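Local coordinates for Non-reducing end alpha-L-arabinofuranosidase BoGH43B (Bacteroides ovatus, PDB 5JOZ), which cleaves terminal non-reducing alpha-L-arabinofuranosyl residues from xyloglucan side chains, converting S units to X units during xyloglucan breakdown, at residues I19-D24 with Q243-S248; N7-G12 with T270-V275; D312-E317 with G341-K346. All coordinates share one frame; numbering follows the deposited sequence.

Contacts 1 and 2 both tie the first blade of the GH43 five-bladed beta-propeller, or the chain leading into it, to the last blade, strands 234-243, 249-256, 269-277 and 283-284. In sequence, N7-G12 and I19-D24 come first and Q243-S248 and T270-V275 follow some 220 to 260 residues later, which places contact 1 within the span bridged by contact 2. Their centres lie about 17 Å apart, and together they join the two ends of the propeller ring. Contact 3 follows later in the chain, in the C-terminal concanavalin A-like domain, with its centre about 39 Å from that of contact 1 and 33 Å from that of contact 2. It joins D312-E317 to G341-K346 around calcium, away from the inferred catalytic residues.

Contact 1: residues I19-D24 with Q243-S248; sequences ICRVGD and QLKDGS
R21 reaches across from the end of strand 18-22 to the main chain of Q243, and its NE gives a hydrogen bond of 2.7 Å to Q243 O. The bond is bent (N-H...O 146°): NE lies in the carbonyl plane, but Q243 O sits somewhat out of the guanidinium plane. The chain leaves CB with CG anti to the backbone N (chi1 -173°) and then bends at chi3, which turns the guanidinium toward the turn. A second bond fixes its rotation: R21 NH2 donates to G23 O at 2.8 Å, close to the guanidinium plane. The L244-K245 backbone and K245 CG lie over one face, toward its rim, with CG 3.7 Å from R21 NH2. These contacts join the first and last blades of the beta-propeller: strand 18-22 is an edge strand of one, and L244-G247 is the type I beta turn linking strands 234-243 and 249-256 of the other. On the buried side, L244 packs on F26, L47 and W250. Toward solvent the fit is looser. The extended K245 chain crosses R21 at about a right angle, and its NZ meets D24 OD1 at 3.4 Å, a weak salt bridge between two exposed residues that both also touch crystal neighbours. K245 NZ also stands 5.2 Å from R21 NH2, a like charge that D24 would probably offset in part.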
# COMPACT_ATOMS: atom_id res chain seq x y z
N ILE A 19 7.83 -8.66 7.30
CA ILE A 19 7.34 -10.04 7.49
C ILE A 19 7.73 -10.62 8.84
O ILE A 19 8.75 -10.25 9.39
CB ILE A 19 7.88 -10.98 6.38
CG1 ILE A 19 7.10 -12.30 6.35
CG2 ILE A 19 9.38 -11.25 6.53
CD1 ILE A 19 7.17 -12.98 5.00
N CYS A 20 6.92 -11.54 9.36
CA CYS A 20 7.34 -12.40 10.46
C CYS A 20 6.68 -13.76 10.35
O CYS A 20 5.56 -13.88 9.85
CB CYS A 20 7.05 -11.77 11.83
SG CYS A 20 5.32 -11.81 12.35
N ARG A 21 7.39 -14.77 10.82
CA ARG A 21 6.91 -16.14 10.86
C ARG A 21 6.62 -16.50 12.31
O ARG A 21 7.46 -16.32 13.19
CB ARG A 21 7.95 -17.10 10.29
CG ARG A 21 7.45 -18.52 10.14
CD ARG A 21 8.55 -19.44 9.64
NE ARG A 21 9.64 -19.55 10.61
CZ ARG A 21 9.59 -20.24 11.74
NH1 ARG A 21 10.65 -20.26 12.54
NH2 ARG A 21 8.49 -20.91 12.10
N VAL A 22 5.42 -17.02 12.53
CA VAL A 22 4.98 -17.51 13.83
C VAL A 22 4.54 -18.96 13.61
O VAL A 22 3.42 -19.20 13.17
CB VAL A 22 3.80 -16.65 14.35
CG1 VAL A 22 3.33 -17.16 15.71
CG2 VAL A 22 4.20 -15.18 14.40
N GLY A 23 5.43 -19.92 13.88
CA GLY A 23 5.13 -21.33 13.64
C GLY A 23 4.97 -21.57 12.14
O GLY A 23 5.84 -21.19 11.37
N ASP A 24 3.85 -22.18 11.74
CA ASP A 24 3.54 -22.40 10.31
C ASP A 24 2.94 -21.18 9.59
O ASP A 24 2.74 -21.22 8.37
CB ASP A 24 2.60 -23.61 10.13
CG ASP A 24 3.24 -24.93 10.57
OD1 ASP A 24 4.40 -25.20 10.19
OD2 ASP A 24 2.58 -25.70 11.30
N GLN A 243 13.20 -16.61 8.22
CA GLN A 243 13.79 -17.94 8.18
C GLN A 243 12.69 -18.99 8.37
O GLN A 243 11.83 -18.84 9.23
CB GLN A 243 14.88 -18.10 9.25
CG GLN A 243 15.72 -19.35 9.05
CD GLN A 243 16.70 -19.65 10.19
OE1 GLN A 243 16.47 -19.32 11.34
NE2 GLN A 243 17.80 -20.32 9.85
N LEU A 244 12.77 -20.06 7.59
CA LEU A 244 11.83 -21.19 7.67
C LEU A 244 12.32 -22.25 8.66
O LEU A 244 13.49 -22.27 9.04
CB LEU A 244 11.67 -21.84 6.30
CG LEU A 244 11.39 -20.92 5.12
CD1 LEU A 244 11.22 -21.71 3.83
CD2 LEU A 244 10.15 -20.11 5.40
N LYS A 245 11.42 -23.16 9.02
CA LYS A 245 11.73 -24.30 9.89
C LYS A 245 12.80 -25.25 9.35
O LYS A 245 13.49 -25.89 10.13
CB LYS A 245 10.47 -25.10 10.19
CG LYS A 245 9.44 -24.33 11.01
CD LYS A 245 8.21 -25.18 11.29
CE LYS A 245 7.46 -24.67 12.51
NZ LYS A 245 6.39 -25.62 12.93
N ASP A 246 12.94 -25.35 8.02
CA ASP A 246 14.05 -26.10 7.42
C ASP A 246 15.38 -25.33 7.43
O ASP A 246 16.35 -25.79 6.83
CB ASP A 246 13.70 -26.54 5.97
CG ASP A 246 13.95 -25.46 4.92
OD1 ASP A 246 13.86 -24.25 5.23
OD2 ASP A 246 14.23 -25.81 3.75
N GLY A 247 15.43 -24.17 8.07
CA GLY A 247 16.66 -23.39 8.15
C GLY A 247 16.97 -22.43 7.00
O GLY A 247 17.84 -21.57 7.15
N SER A 248 16.26 -22.54 5.87
CA SER A 248 16.50 -21.70 4.71
C SER A 248 15.90 -20.29 4.88
O SER A 248 15.01 -20.06 5.71
CB SER A 248 15.97 -22.36 3.42
OG SER A 248 14.54 -22.43 3.42

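Contact 2: residues N7-G12 with T270-V275; sequences NPIITG and TFLAPV
N7 meets the backbone of L272 with both ends of its carboxamide, bonding to the N-H and C=O of one residue much as a neighbouring strand would. From CB outward the partners pass from the F271 ring to the L272 backbone. CB lies 3.8 Å from F271 CD2, approaching the ring obliquely; CG sits beside the L272 backbone. At the tip OD1 accepts from L272 N at 2.9 Å, while ND2 donates to L272 O, also at 2.9 Å, in a nearly straight bond (N-H...O 170°). That oxygen lies in the N7 amide plane, and ND2 has a further acceptor in Q292 O.

P8, which follows a cis peptide bond, places CB over one face of the F271 ring, 4.0 Å from its centroid and 14° off the normal: a CH-pi contact. F233 meets F271 edge-to-face. I9 crosses L272 at about a right angle, CG2 3.8 Å from L272 CB, while its CD1 reaches T270 CG2. The backbones meet at T270, where I10 forms an antiparallel hydrogen-bonded pair through T270 N and I10 O at 3.1 Å. In return T270 O receives two weak bonds, from I9 N and I10 N, and since both residues face T270 this is a classic beta bulge. T270 OG1 is hydrogen-bonded to N14 O, and the T270 side chain lies about 8 Å from that of D16, the inferred proton acceptor. The paired donor and acceptor on N7 hold its amide to one orientation, and in this buried place the amide is satisfied by the backbone groups of L272 and Q292.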
# COMPACT_ATOMS: atom_id res chain seq x y z
N ASN A 7 6.84 -13.75 -9.47
CA ASN A 7 6.81 -12.45 -8.82
C ASN A 7 5.99 -11.46 -9.69
O ASN A 7 5.91 -11.63 -10.91
CB ASN A 7 8.23 -11.89 -8.61
CG ASN A 7 8.83 -12.24 -7.25
OD1 ASN A 7 8.17 -12.14 -6.21
ND2 ASN A 7 10.10 -12.63 -7.25
N PRO A 8 5.39 -10.43 -9.08
CA PRO A 8 5.42 -10.18 -7.63
C PRO A 8 4.42 -11.03 -6.88
O PRO A 8 3.46 -11.51 -7.47
CB PRO A 8 5.02 -8.70 -7.51
CG PRO A 8 4.86 -8.18 -8.90
CD PRO A 8 4.71 -9.35 -9.82
N ILE A 9 4.62 -11.17 -5.57
CA ILE A 9 3.73 -11.98 -4.73
C ILE A 9 2.49 -11.21 -4.24
O ILE A 9 1.43 -11.81 -4.03
CB ILE A 9 4.47 -12.66 -3.55
CG1 ILE A 9 5.31 -11.66 -2.74
CG2 ILE A 9 5.37 -13.78 -4.07
CD1 ILE A 9 5.45 -12.06 -1.30
N ILE A 10 2.60 -9.90 -4.08
CA ILE A 10 1.44 -9.07 -3.76
C ILE A 10 1.50 -7.83 -4.64
O ILE A 10 2.46 -7.06 -4.59
CB ILE A 10 1.37 -8.66 -2.27
CG1 ILE A 10 1.81 -9.82 -1.35
CG2 ILE A 10 -0.04 -8.21 -1.93
CD1 ILE A 10 1.82 -9.49 0.13
N THR A 11 0.45 -7.64 -5.44
CA THR A 11 0.41 -6.62 -6.49
C THR A 11 -0.39 -5.42 -6.05
O THR A 11 -1.05 -5.46 -5.02
CB THR A 11 -0.21 -7.18 -7.78
OG1 THR A 11 -1.49 -7.73 -7.49
CG2 THR A 11 0.66 -8.28 -8.34
N GLY A 12 -0.36 -4.35 -6.84
CA GLY A 12 -0.99 -3.08 -6.46
C GLY A 12 -0.18 -2.42 -5.36
O GLY A 12 0.84 -2.97 -4.93
N THR A 270 5.16 -5.88 -3.77
CA THR A 270 5.93 -6.75 -2.89
C THR A 270 6.43 -7.99 -3.62
O THR A 270 5.66 -8.67 -4.28
CB THR A 270 5.10 -7.16 -1.67
OG1 THR A 270 4.82 -6.00 -0.89
CG2 THR A 270 5.84 -8.17 -0.80
N PHE A 271 7.71 -8.29 -3.44
CA PHE A 271 8.41 -9.35 -4.13
C PHE A 271 8.99 -10.34 -3.12
O PHE A 271 9.11 -10.03 -1.92
CB PHE A 271 9.54 -8.75 -4.98
CG PHE A 271 9.06 -7.88 -6.11
CD1 PHE A 271 8.63 -6.59 -5.88
CD2 PHE A 271 9.04 -8.37 -7.41
CE1 PHE A 271 8.17 -5.79 -6.92
CE2 PHE A 271 8.59 -7.58 -8.46
CZ PHE A 271 8.16 -6.28 -8.22
N LEU A 272 9.36 -11.51 -3.62
CA LEU A 272 9.91 -12.60 -2.81
C LEU A 272 11.16 -13.14 -3.49
O LEU A 272 11.13 -13.41 -4.70
CB LEU A 272 8.87 -13.73 -2.70
CG LEU A 272 9.21 -14.95 -1.83
CD1 LEU A 272 9.44 -14.53 -0.38
CD2 LEU A 272 8.08 -15.95 -1.92
N ALA A 273 12.25 -13.28 -2.74
CA ALA A 273 13.48 -13.86 -3.30
C ALA A 273 14.21 -14.75 -2.29
O ALA A 273 14.24 -14.43 -1.10
CB ALA A 273 14.39 -12.75 -3.81
N PRO A 274 14.81 -15.86 -2.76
CA PRO A 274 15.59 -16.71 -1.88
C PRO A 274 16.94 -16.06 -1.57
O PRO A 274 17.54 -15.44 -2.44
CB PRO A 274 15.79 -17.98 -2.72
CG PRO A 274 15.82 -17.48 -4.13
CD PRO A 274 14.94 -16.27 -4.17
N VAL A 275 17.36 -16.18 -0.32
CA VAL A 275 18.60 -15.61 0.18
C VAL A 275 19.55 -16.76 0.51
O VAL A 275 19.18 -17.69 1.21
CB VAL A 275 18.34 -14.77 1.46
CG1 VAL A 275 19.64 -14.26 2.07
CG2 VAL A 275 17.41 -13.62 1.13

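Contact 3: residues D312-E317 with G341-K346; sequences DDFDQE and GSLRLK. With CA (calcium ion), chain C.
The calcium site of the C-terminal concanavalin A-like domain is where these two segments meet, and the ion joins them through main-chain oxygens. D313 O binds calcium at 2.4 Å and G341 O at 2.3 Å; two waters and D499, through O and OD1, complete six ligands. One of these waters donates to D313 OD1, so the carboxylate acts in the second shell. A separate water spans the segments, giving to F314 O and accepting from G341 N. Beside the ion, F314 lies flat against L343: L343 CB stands 3.8 Å from the ring centroid, 12° off its normal, a CH-pi contact. D312 O lies toward the rim of the opposite face, and D312 OD1 accepts from F314 N at 3.0 Å, an Asx turn that fixes the backbone from which the ring projects. F498, F501 and M483 pack around it. An alanine in place of F314 would probably leave L343 CB without its aromatic cover and open a gap between the loop and strand 343-345. With no direct hydrogen bond between the segments, their polar connection rests on calcium and water; the shared ion also lets D313 O and G341 O, two acceptors, lie 3.2 Å apart.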
# COMPACT_ATOMS: atom_id res chain seq x y z
N ASP A 312 -18.53 -7.74 -5.81
CA ASP A 312 -19.00 -7.42 -4.45
C ASP A 312 -20.44 -6.90 -4.57
O ASP A 312 -20.69 -5.82 -5.12
CB ASP A 312 -18.08 -6.38 -3.80
CG ASP A 312 -18.35 -6.18 -2.30
OD1 ASP A 312 -19.46 -6.47 -1.81
OD2 ASP A 312 -17.44 -5.68 -1.59
N ASP A 313 -21.38 -7.70 -4.08
CA ASP A 313 -22.81 -7.38 -4.15
C ASP A 313 -23.25 -6.38 -3.06
O ASP A 313 -24.40 -5.95 -3.07
CB ASP A 313 -23.66 -8.66 -4.02
CG ASP A 313 -23.68 -9.50 -5.27
OD1 ASP A 313 -24.08 -8.99 -6.34
OD2 ASP A 313 -23.34 -10.71 -5.19
N PHE A 314 -22.38 -6.03 -2.12
CA PHE A 314 -22.74 -5.11 -1.03
C PHE A 314 -24.02 -5.58 -0.33
O PHE A 314 -24.96 -4.81 -0.12
CB PHE A 314 -22.92 -3.67 -1.56
CG PHE A 314 -21.70 -3.11 -2.26
CD1 PHE A 314 -20.48 -3.00 -1.57
CD2 PHE A 314 -21.78 -2.65 -3.56
CE1 PHE A 314 -19.36 -2.47 -2.19
CE2 PHE A 314 -20.65 -2.11 -4.19
CZ PHE A 314 -19.45 -2.02 -3.50
N ASP A 315 -24.05 -6.87 -0.00
CA ASP A 315 -25.26 -7.51 0.52
C ASP A 315 -25.02 -8.18 1.88
O ASP A 315 -25.64 -9.18 2.21
CB ASP A 315 -25.81 -8.52 -0.52
CG ASP A 315 -24.81 -9.62 -0.88
OD1 ASP A 315 -23.65 -9.57 -0.42
OD2 ASP A 315 -25.19 -10.54 -1.64
N GLN A 316 -24.09 -7.61 2.65
CA GLN A 316 -23.87 -7.94 4.06
C GLN A 316 -23.50 -6.67 4.82
O GLN A 316 -23.04 -5.68 4.21
CB GLN A 316 -22.76 -8.99 4.20
CG GLN A 316 -21.43 -8.58 3.56
CD GLN A 316 -20.33 -9.61 3.71
OE1 GLN A 316 -19.24 -9.31 4.21
NE2 GLN A 316 -20.61 -10.84 3.28
N GLU A 317 -23.69 -6.68 6.14
CA GLU A 317 -23.40 -5.51 6.99
C GLU A 317 -21.91 -5.10 7.02
O GLU A 317 -21.59 -3.92 7.23
CB GLU A 317 -23.91 -5.73 8.42
N GLY A 341 -28.40 -4.31 0.51
CA GLY A 341 -28.07 -4.79 -0.83
C GLY A 341 -27.35 -3.76 -1.67
O GLY A 341 -26.92 -4.06 -2.79
N SER A 342 -27.21 -2.54 -1.15
CA SER A 342 -26.47 -1.50 -1.84
C SER A 342 -25.47 -0.84 -0.91
O SER A 342 -25.73 -0.74 0.30
CB SER A 342 -27.43 -0.44 -2.38
OG SER A 342 -28.12 -0.92 -3.50
N LEU A 343 -24.35 -0.38 -1.46
CA LEU A 343 -23.51 0.59 -0.75
C LEU A 343 -24.03 1.99 -1.07
O LEU A 343 -23.97 2.43 -2.22
CB LEU A 343 -22.04 0.48 -1.15
CG LEU A 343 -21.12 1.53 -0.50
CD1 LEU A 343 -21.07 1.47 1.02
CD2 LEU A 343 -19.75 1.38 -1.10
N ARG A 344 -24.55 2.67 -0.05
CA ARG A 344 -25.05 4.03 -0.18
C ARG A 344 -23.93 5.02 0.14
O ARG A 344 -23.40 5.03 1.25
CB ARG A 344 -26.22 4.26 0.77
CG ARG A 344 -26.79 5.67 0.75
CD ARG A 344 -28.25 5.72 1.20
NE ARG A 344 -29.16 5.16 0.20
CZ ARG A 344 -30.47 5.03 0.36
NH1 ARG A 344 -31.07 5.41 1.48
NH2 ARG A 344 -31.21 4.50 -0.62
N LEU A 345 -23.59 5.84 -0.85
CA LEU A 345 -22.57 6.87 -0.72
C LEU A 345 -23.24 8.24 -0.74
O LEU A 345 -23.97 8.57 -1.68
CB LEU A 345 -21.56 6.74 -1.87
CG LEU A 345 -20.13 7.19 -1.59
CD1 LEU A 345 -19.53 6.44 -0.42
CD2 LEU A 345 -19.29 7.00 -2.85
N LYS A 346 -23.05 9.01 0.33
CA LYS A 346 -23.58 10.37 0.45
C LYS A 346 -22.46 11.37 0.18
O LYS A 346 -21.57 11.57 1.01
CB LYS A 346 -24.14 10.62 1.84
CG LYS A 346 -25.32 9.77 2.24
CD LYS A 346 -26.04 10.43 3.41
CE LYS A 346 -27.36 9.75 3.74
NZ LYS A 346 -27.17 8.47 4.46
CA CA C . -26.31 -5.64 -4.41
O HOH W 1 -25.83 -7.10 -6.26
O HOH W 2 -26.18 -4.15 2.16
O HOH W 3 -27.68 -7.36 -3.41